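Local coordinates for DNA repair and telomere maintenance protein nbs1 (Schizosaccharomyces pombe, PDB 3HUE) that serves as the phosphoprotein-binding adaptor subunit of the MRN complex, which repairs DNA double-strand breaks by homologous recombination and maintains telomeres, at residues E5-I10 against T108-W113; I52-E57 against N132-G137. All coordinates share one frame; numbering follows the deposited sequence.

Contact 1 of 2, residues E5-I10 against T108-W113; sequences EAEGDI and TINAYW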
ATOM      1  N   GLU A   5     -21.420   5.285  -1.380  1.00 31.39           N
ATOM      2  CA  GLU A   5     -22.335   5.030  -2.493  1.00 31.30           C
ATOM      3  C   GLU A   5     -23.752   4.920  -1.973  1.00 31.44           C
ATOM      4  O   GLU A   5     -23.974   4.838  -0.765  1.00 31.52           O
ATOM      5  CB  GLU A   5     -21.942   3.781  -3.300  1.00 31.25           C
ATOM      6  CG  GLU A   5     -21.785   2.459  -2.516  1.00 31.29           C
ATOM      7  CD  GLU A   5     -23.095   1.725  -2.230  1.00 30.20           C
ATOM      8  OE1 GLU A   5     -23.981   1.643  -3.109  1.00 29.82           O
ATOM      9  OE2 GLU A   5     -23.227   1.231  -1.102  1.00 29.55           O
ATOM     10  N   ALA A   6     -24.707   4.883  -2.888  1.00 31.69           N
ATOM     11  CA  ALA A   6     -26.097   4.832  -2.503  1.00 32.23           C
ATOM     12  C   ALA A   6     -26.928   4.066  -3.505  1.00 32.79           C
ATOM     13  O   ALA A   6     -26.589   3.994  -4.686  1.00 32.91           O
ATOM     14  CB  ALA A   6     -26.622   6.215  -2.333  1.00 32.02           C
ATOM     15  N   GLU A   7     -28.025   3.494  -3.008  1.00 33.56           N
ATOM     16  CA  GLU A   7     -29.026   2.826  -3.840  1.00 34.22           C
ATOM     17  C   GLU A   7     -29.920   3.905  -4.447  1.00 34.05           C
ATOM     18  O   GLU A   7     -29.891   5.074  -4.009  1.00 33.82           O
ATOM     19  CB  GLU A   7     -29.851   1.812  -3.018  1.00 34.68           C
ATOM     20  CG  GLU A   7     -29.036   0.670  -2.332  1.00 36.47           C
ATOM     21  CD  GLU A   7     -28.415   1.051  -0.952  1.00 38.49           C
ATOM     22  OE1 GLU A   7     -28.484   2.246  -0.524  1.00 37.62           O
ATOM     23  OE2 GLU A   7     -27.837   0.138  -0.298  1.00 38.09           O
ATOM     24  N   GLY A   8     -30.712   3.517  -5.450  1.00 34.17           N
ATOM     25  CA  GLY A   8     -31.536   4.480  -6.189  1.00 34.17           C
ATOM     26  C   GLY A   8     -30.660   5.354  -7.069  1.00 34.21           C
ATOM     27  O   GLY A   8     -29.597   4.910  -7.544  1.00 34.54           O
ATOM     28  N   ASP A   9     -31.084   6.604  -7.267  1.00 33.74           N
ATOM     29  CA  ASP A   9     -30.239   7.567  -7.961  1.00 33.31           C
ATOM     30  C   ASP A   9     -29.881   8.791  -7.121  1.00 32.81           C
ATOM     31  O   ASP A   9     -29.574   9.862  -7.657  1.00 32.91           O
ATOM     32  CB  ASP A   9     -30.820   7.912  -9.335  1.00 33.46           C
ATOM     33  CG  ASP A   9     -30.454   6.885 -10.389  1.00 34.40           C
ATOM     34  OD1 ASP A   9     -29.247   6.560 -10.517  1.00 35.34           O
ATOM     35  OD2 ASP A   9     -31.374   6.411 -11.096  1.00 35.08           O
ATOM     36  N   ILE A  10     -29.860   8.604  -5.800  1.00 32.13           N
ATOM     37  CA  ILE A  10     -29.714   9.722  -4.855  1.00 31.47           C
ATOM     38  C   ILE A  10     -28.294  10.333  -4.816  1.00 31.08           C
ATOM     39  O   ILE A  10     -28.124  11.469  -4.386  1.00 31.05           O
ATOM     40  CB  ILE A  10     -30.298   9.401  -3.433  1.00 31.50           C
ATOM     41  CG1 ILE A  10     -29.434   8.397  -2.688  1.00 31.04           C
ATOM     42  CG2 ILE A  10     -31.758   8.886  -3.522  1.00 31.49           C
ATOM     43  CD1 ILE A  10     -29.392   8.589  -1.161  1.00 31.50           C
ATOM     44  N   THR A 108     -30.375   4.804   1.803  1.00 33.34           N
ATOM     45  CA  THR A 108     -29.298   5.017   2.734  1.00 32.67           C
ATOM     46  C   THR A 108     -28.027   5.339   1.955  1.00 32.32           C
ATOM     47  O   THR A 108     -27.797   4.766   0.886  1.00 32.45           O
ATOM     48  CB  THR A 108     -29.205   3.769   3.652  1.00 32.58           C
ATOM     49  OG1 THR A 108     -30.072   3.961   4.780  1.00 32.89           O
ATOM     50  CG2 THR A 108     -27.844   3.513   4.170  1.00 32.15           C
ATOM     51  N   ILE A 109     -27.243   6.296   2.465  1.00 31.89           N
ATOM     52  CA  ILE A 109     -25.862   6.472   2.019  1.00 31.59           C
ATOM     53  C   ILE A 109     -24.984   5.478   2.770  1.00 31.56           C
ATOM     54  O   ILE A 109     -24.837   5.562   3.995  1.00 31.40           O
ATOM     55  CB  ILE A 109     -25.344   7.919   2.213  1.00 31.50           C
ATOM     56  CG1 ILE A 109     -26.228   8.901   1.445  1.00 31.45           C
ATOM     57  CG2 ILE A 109     -23.851   8.040   1.794  1.00 31.32           C
ATOM     58  CD1 ILE A 109     -25.845  10.320   1.652  1.00 31.87           C
ATOM     59  N   ASN A 110     -24.403   4.545   2.022  1.00 31.45           N
ATOM     60  CA  ASN A 110     -23.487   3.568   2.588  1.00 31.52           C
ATOM     61  C   ASN A 110     -22.035   4.019   2.434  1.00 31.76           C
ATOM     62  O   ASN A 110     -21.537   4.176   1.316  1.00 31.37           O
ATOM     63  CB  ASN A 110     -23.688   2.192   1.966  1.00 31.38           C
ATOM     64  CG  ASN A 110     -25.142   1.875   1.697  1.00 31.67           C
ATOM     65  OD1 ASN A 110     -25.899   1.595   2.621  1.00 32.08           O
ATOM     66  ND2 ASN A 110     -25.531   1.891   0.422  1.00 31.78           N
ATOM     67  N   ALA A 111     -21.384   4.243   3.576  1.00 32.21           N
ATOM     68  CA  ALA A 111     -19.969   4.604   3.649  1.00 32.77           C
ATOM     69  C   ALA A 111     -19.147   3.354   3.953  1.00 33.22           C
ATOM     70  O   ALA A 111     -19.472   2.601   4.877  1.00 33.51           O
ATOM     71  CB  ALA A 111     -19.752   5.647   4.728  1.00 32.40           C
ATOM     72  N   TYR A 112     -18.097   3.126   3.169  1.00 33.50           N
ATOM     73  CA  TYR A 112     -17.165   2.033   3.447  1.00 33.49           C
ATOM     74  C   TYR A 112     -15.716   2.417   3.255  1.00 33.98           C
ATOM     75  O   TYR A 112     -15.394   3.270   2.424  1.00 34.02           O
ATOM     76  CB  TYR A 112     -17.501   0.772   2.656  1.00 33.17           C
ATOM     77  CG  TYR A 112     -17.407   0.829   1.137  1.00 32.26           C
ATOM     78  CD1 TYR A 112     -16.281   0.332   0.476  1.00 31.76           C
ATOM     79  CD2 TYR A 112     -18.468   1.313   0.354  1.00 31.09           C
ATOM     80  CE1 TYR A 112     -16.199   0.339  -0.924  1.00 30.72           C
ATOM     81  CE2 TYR A 112     -18.401   1.316  -1.053  1.00 29.99           C
ATOM     82  CZ  TYR A 112     -17.259   0.824  -1.673  1.00 30.14           C
ATOM     83  OH  TYR A 112     -17.136   0.809  -3.036  1.00 29.24           O
ATOM     84  N   TRP A 113     -14.856   1.775   4.039  1.00 34.35           N
ATOM     85  CA  TRP A 113     -13.433   2.013   3.978  1.00 34.90           C
ATOM     86  C   TRP A 113     -12.788   1.034   2.999  1.00 35.07           C
ATOM     87  O   TRP A 113     -12.760  -0.172   3.251  1.00 35.01           O
ATOM     88  CB  TRP A 113     -12.843   1.891   5.383  1.00 35.13           C
ATOM     89  CG  TRP A 113     -11.379   2.125   5.449  1.00 35.61           C
ATOM     90  CD1 TRP A 113     -10.403   1.171   5.483  1.00 36.04           C
ATOM     91  CD2 TRP A 113     -10.710   3.391   5.449  1.00 36.33           C
ATOM     92  NE1 TRP A 113      -9.164   1.763   5.529  1.00 36.88           N
ATOM     93  CE2 TRP A 113      -9.319   3.124   5.518  1.00 36.93           C
ATOM     94  CE3 TRP A 113     -11.149   4.726   5.446  1.00 36.38           C
ATOM     95  CZ2 TRP A 113      -8.355   4.147   5.565  1.00 36.58           C
ATOM     96  CZ3 TRP A 113     -10.190   5.749   5.504  1.00 36.47           C
ATOM     97  CH2 TRP A 113      -8.806   5.449   5.542  1.00 36.77           C
TER
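The Y112 ring meets E5 at its edge, where Y112 CE2 lies 3.9 Å from E5 CG, close to the ring plane. The other flat groups gather around the amide of N110. The E5 carboxylate is turned only 18° from the amide plane, whereas that of E7 stands nearly perpendicular to it, at 88°. The amide nitrogen donates to both: N110 ND2 is 2.8 Å from E5 OE2 and 3.1 Å from E7 OE1, with a weak further bond to E7 OE2. Each of the first two oxygens is approached from above its carboxylate plane. E5 can take part because its CG sits between backbone N and carbonyl carbon (chi1 55°) and a second bend folds the acid back over the neighbouring strand.

Beneath this cluster runs an antiparallel ladder. E5 and N110 form a hydrogen-bonded pair, E5 N to N110 O at 2.9 Å and N110 N to E5 O at 2.8 Å. On its other edge strand 109-113 pairs with 97-102; its pairing with 2-6 joins last strand to first, as expected of an FHA beta sandwich. Past the ladder, a type II' turn from E7 to I10 brings I10 CD1 to 4.1 Å from I109 CG1, an apolar touch. Two acids sharing one neutral amide gain no compensating charge from it, so one may bind a proton more readily, though nearby K99 could offset part of this.

Contact 2 of 2, residues I52-E57 against N132-G137; sequences ILTPSE and NLNLLG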
ATOM      1  N   ILE A  52     -14.333  13.969   7.891  1.00 25.07           N
ATOM      2  CA  ILE A  52     -13.368  12.886   7.823  1.00 25.20           C
ATOM      3  C   ILE A  52     -12.037  13.381   8.333  1.00 25.71           C
ATOM      4  O   ILE A  52     -11.452  14.308   7.774  1.00 25.88           O
ATOM      5  CB  ILE A  52     -13.220  12.341   6.406  1.00 24.99           C
ATOM      6  CG1 ILE A  52     -14.602  12.265   5.744  1.00 24.29           C
ATOM      7  CG2 ILE A  52     -12.368  11.041   6.413  1.00 25.34           C
ATOM      8  CD1 ILE A  52     -14.991  10.970   5.341  1.00 24.52           C
ATOM      9  N   LEU A  53     -11.571  12.773   9.416  1.00 26.25           N
ATOM     10  CA  LEU A  53     -10.335  13.211  10.034  1.00 26.82           C
ATOM     11  C   LEU A  53      -9.141  12.592   9.328  1.00 27.36           C
ATOM     12  O   LEU A  53      -9.281  11.704   8.490  1.00 27.40           O
ATOM     13  CB  LEU A  53     -10.337  12.968  11.556  1.00 26.66           C
ATOM     14  CG  LEU A  53     -11.389  13.704  12.420  1.00 27.08           C
ATOM     15  CD1 LEU A  53     -11.140  13.445  13.903  1.00 27.39           C
ATOM     16  CD2 LEU A  53     -11.497  15.227  12.170  1.00 26.88           C
ATOM     17  N   THR A  54      -7.966  13.106   9.656  1.00 28.19           N
ATOM     18  CA  THR A  54      -6.708  12.629   9.116  1.00 28.46           C
ATOM     19  C   THR A  54      -6.353  11.252   9.742  1.00 28.70           C
ATOM     20  O   THR A  54      -6.847  10.944  10.839  1.00 28.51           O
ATOM     21  CB  THR A  54      -5.638  13.748   9.304  1.00 28.42           C
ATOM     22  OG1 THR A  54      -4.864  13.861   8.107  1.00 28.97           O
ATOM     23  CG2 THR A  54      -4.735  13.544  10.543  1.00 28.30           C
ATOM     24  N   PRO A  55      -5.561  10.400   9.033  1.00 29.21           N
ATOM     25  CA  PRO A  55      -5.090   9.170   9.678  1.00 29.54           C
ATOM     26  C   PRO A  55      -4.078   9.433  10.791  1.00 30.18           C
ATOM     27  O   PRO A  55      -3.346  10.433  10.763  1.00 30.31           O
ATOM     28  CB  PRO A  55      -4.430   8.401   8.532  1.00 29.21           C
ATOM     29  CG  PRO A  55      -4.033   9.428   7.569  1.00 29.15           C
ATOM     30  CD  PRO A  55      -5.095  10.459   7.633  1.00 29.30           C
ATOM     31  N   SER A  56      -4.090   8.546  11.780  1.00 30.90           N
ATOM     32  CA  SER A  56      -3.087   8.517  12.831  1.00 31.66           C
ATOM     33  C   SER A  56      -2.032   7.481  12.456  1.00 32.16           C
ATOM     34  O   SER A  56      -2.246   6.696  11.521  1.00 32.11           O
ATOM     35  CB  SER A  56      -3.751   8.183  14.161  1.00 31.80           C
ATOM     36  OG  SER A  56      -4.698   7.130  14.006  1.00 31.80           O
ATOM     37  N   GLU A  57      -0.896   7.495  13.166  1.00 32.89           N
ATOM     38  CA  GLU A  57       0.231   6.572  12.919  1.00 33.52           C
ATOM     39  C   GLU A  57      -0.193   5.094  12.994  1.00 33.52           C
ATOM     40  O   GLU A  57       0.206   4.299  12.135  1.00 33.99           O
ATOM     41  CB  GLU A  57       1.402   6.855  13.874  1.00 33.72           C
ATOM     42  CG  GLU A  57       2.691   6.046  13.546  1.00 35.05           C
ATOM     43  CD  GLU A  57       3.776   6.135  14.619  1.00 36.18           C
ATOM     44  OE1 GLU A  57       3.588   6.835  15.651  1.00 36.32           O
ATOM     45  OE2 GLU A  57       4.831   5.489  14.409  1.00 36.07           O
ATOM     46  N   ASN A 132       1.062  15.368   2.103  1.00 29.33           N
ATOM     47  CA  ASN A 132       0.289  15.157   0.884  1.00 29.81           C
ATOM     48  C   ASN A 132      -0.691  13.978   0.941  1.00 29.74           C
ATOM     49  O   ASN A 132      -1.854  14.150   0.609  1.00 29.89           O
ATOM     50  CB  ASN A 132       1.234  15.029  -0.311  1.00 30.06           C
ATOM     51  CG  ASN A 132       0.568  15.397  -1.614  1.00 30.55           C
ATOM     52  OD1 ASN A 132      -0.245  14.639  -2.152  1.00 32.09           O
ATOM     53  ND2 ASN A 132       0.917  16.567  -2.137  1.00 30.88           N
ATOM     54  N   LEU A 133      -0.224  12.827   1.427  1.00 29.84           N
ATOM     55  CA  LEU A 133      -1.049  11.626   1.595  1.00 29.74           C
ATOM     56  C   LEU A 133      -1.822  11.571   2.916  1.00 29.82           C
ATOM     57  O   LEU A 133      -2.867  10.919   2.979  1.00 29.71           O
ATOM     58  CB  LEU A 133      -0.212  10.355   1.413  1.00 29.63           C
ATOM     59  CG  LEU A 133       0.458  10.139   0.054  1.00 29.65           C
ATOM     60  CD1 LEU A 133       1.570   9.132   0.193  1.00 29.48           C
ATOM     61  CD2 LEU A 133      -0.512   9.712  -1.031  1.00 29.19           C
ATOM     62  N   ASN A 134      -1.298  12.228   3.961  1.00 30.10           N
ATOM     63  CA  ASN A 134      -2.019  12.435   5.230  1.00 30.44           C
ATOM     64  C   ASN A 134      -3.334  13.162   5.003  1.00 30.50           C
ATOM     65  O   ASN A 134      -4.377  12.722   5.487  1.00 30.59           O
ATOM     66  CB  ASN A 134      -1.141  13.181   6.252  1.00 30.58           C
ATOM     67  CG  ASN A 134      -1.789  13.309   7.623  1.00 31.47           C
ATOM     68  OD1 ASN A 134      -2.266  12.325   8.202  1.00 33.59           O
ATOM     69  ND2 ASN A 134      -1.805  14.530   8.154  1.00 31.43           N
ATOM     70  N   LEU A 135      -3.275  14.233   4.205  1.00 30.36           N
ATOM     71  CA  LEU A 135      -4.459  14.981   3.797  1.00 30.12           C
ATOM     72  C   LEU A 135      -5.336  14.193   2.821  1.00 30.09           C
ATOM     73  O   LEU A 135      -6.549  14.400   2.794  1.00 30.26           O
ATOM     74  CB  LEU A 135      -4.082  16.368   3.244  1.00 30.06           C
ATOM     75  CG  LEU A 135      -3.315  17.337   4.163  1.00 29.63           C
ATOM     76  CD1 LEU A 135      -2.794  18.528   3.376  1.00 28.05           C
ATOM     77  CD2 LEU A 135      -4.137  17.793   5.387  1.00 29.26           C
ATOM     78  N   LEU A 136      -4.732  13.274   2.061  1.00 29.91           N
ATOM     79  CA  LEU A 136      -5.481  12.351   1.191  1.00 30.01           C
ATOM     80  C   LEU A 136      -6.039  11.113   1.918  1.00 30.10           C
ATOM     81  O   LEU A 136      -6.626  10.251   1.274  1.00 30.23           O
ATOM     82  CB  LEU A 136      -4.636  11.921  -0.024  1.00 29.94           C
ATOM     83  CG  LEU A 136      -4.427  12.891  -1.199  1.00 30.15           C
ATOM     84  CD1 LEU A 136      -3.245  12.503  -2.056  1.00 29.30           C
ATOM     85  CD2 LEU A 136      -5.633  13.007  -2.070  1.00 31.26           C
ATOM     86  N   GLY A 137      -5.849  11.033   3.241  1.00 30.17           N
ATOM     87  CA  GLY A 137      -6.347   9.926   4.085  1.00 30.08           C
ATOM     88  C   GLY A 137      -5.774   8.557   3.807  1.00 30.11           C
ATOM     89  O   GLY A 137      -6.484   7.546   3.910  1.00 30.17           O
TER
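T54 and N134 supply the polar part of this contact. The hydroxyl of T54 donates to the main chain of the helix, T54 OG1 lying 2.9 Å from N134 O. It does not come in along a lone pair but from well above the carbonyl plane, 69° out of it. The same oxygen accepts a second bond from G137 N, at 3.2 Å, which arrives from the opposite face, so a donor grips the carbonyl on each side. That second bond belongs to the Schellman motif closing helix 123-135, where G137 takes a positive phi of 64° as the chain leaves the helix. Within the loop, S56 OG bonds to D59 OD2.

In fold terms, a loop of the FHA domain here meets the end of a BRCT helix. Segment 52-57 begins on the last residue of strand 48-52 of the FHA sandwich and runs on as a loop, and helix 123-135 comes after strand 118-120 of the four-stranded parallel sheet of BRCT 1. Elsewhere the helix end packs within its own domain, with L133 and L136 on L184 of helix 178-193 and N132 OD1 bonded to S185 OG.

Van der Waals contacts fill in the remainder. The ring of P55 rests on the helix end, P55 CD 3.8 Å from G137 CA and also beside the N134 carbonyl. The side chain of N134 crosses T54 at about a right angle; with CG anti to the backbone N (chi1 -175°), its amide extends toward the loop and lies beside the threonine and the proline ring. An alanine here would keep the main-chain acceptor but is likely to open a gap beside the T54 methyl and the P55 ring, leaving T54 held mainly through its bond to that carbonyl. P55 also touches C66.

How the contacts relate
The two contacts illustrate pairing within a sheet and docking between domains. Contact 1 is partly buried and joins neighbouring strands of one FHA sheet, so a backbone ladder carries it, with acids and an amide gathered over one face of it. Contact 2 is a surface contact between an FHA loop and a BRCT 1 helix end; its polar link is a single hydroxyl-to-carbonyl bond, helped by proline packing, and no ionic group enters it. They share no strand or helix. The centres of contact 1 and contact 2 are about 22 Å apart. They nevertheless touch: W113, at the far end of strand 109-113, packs its CH2 3.5 Å from G137 O.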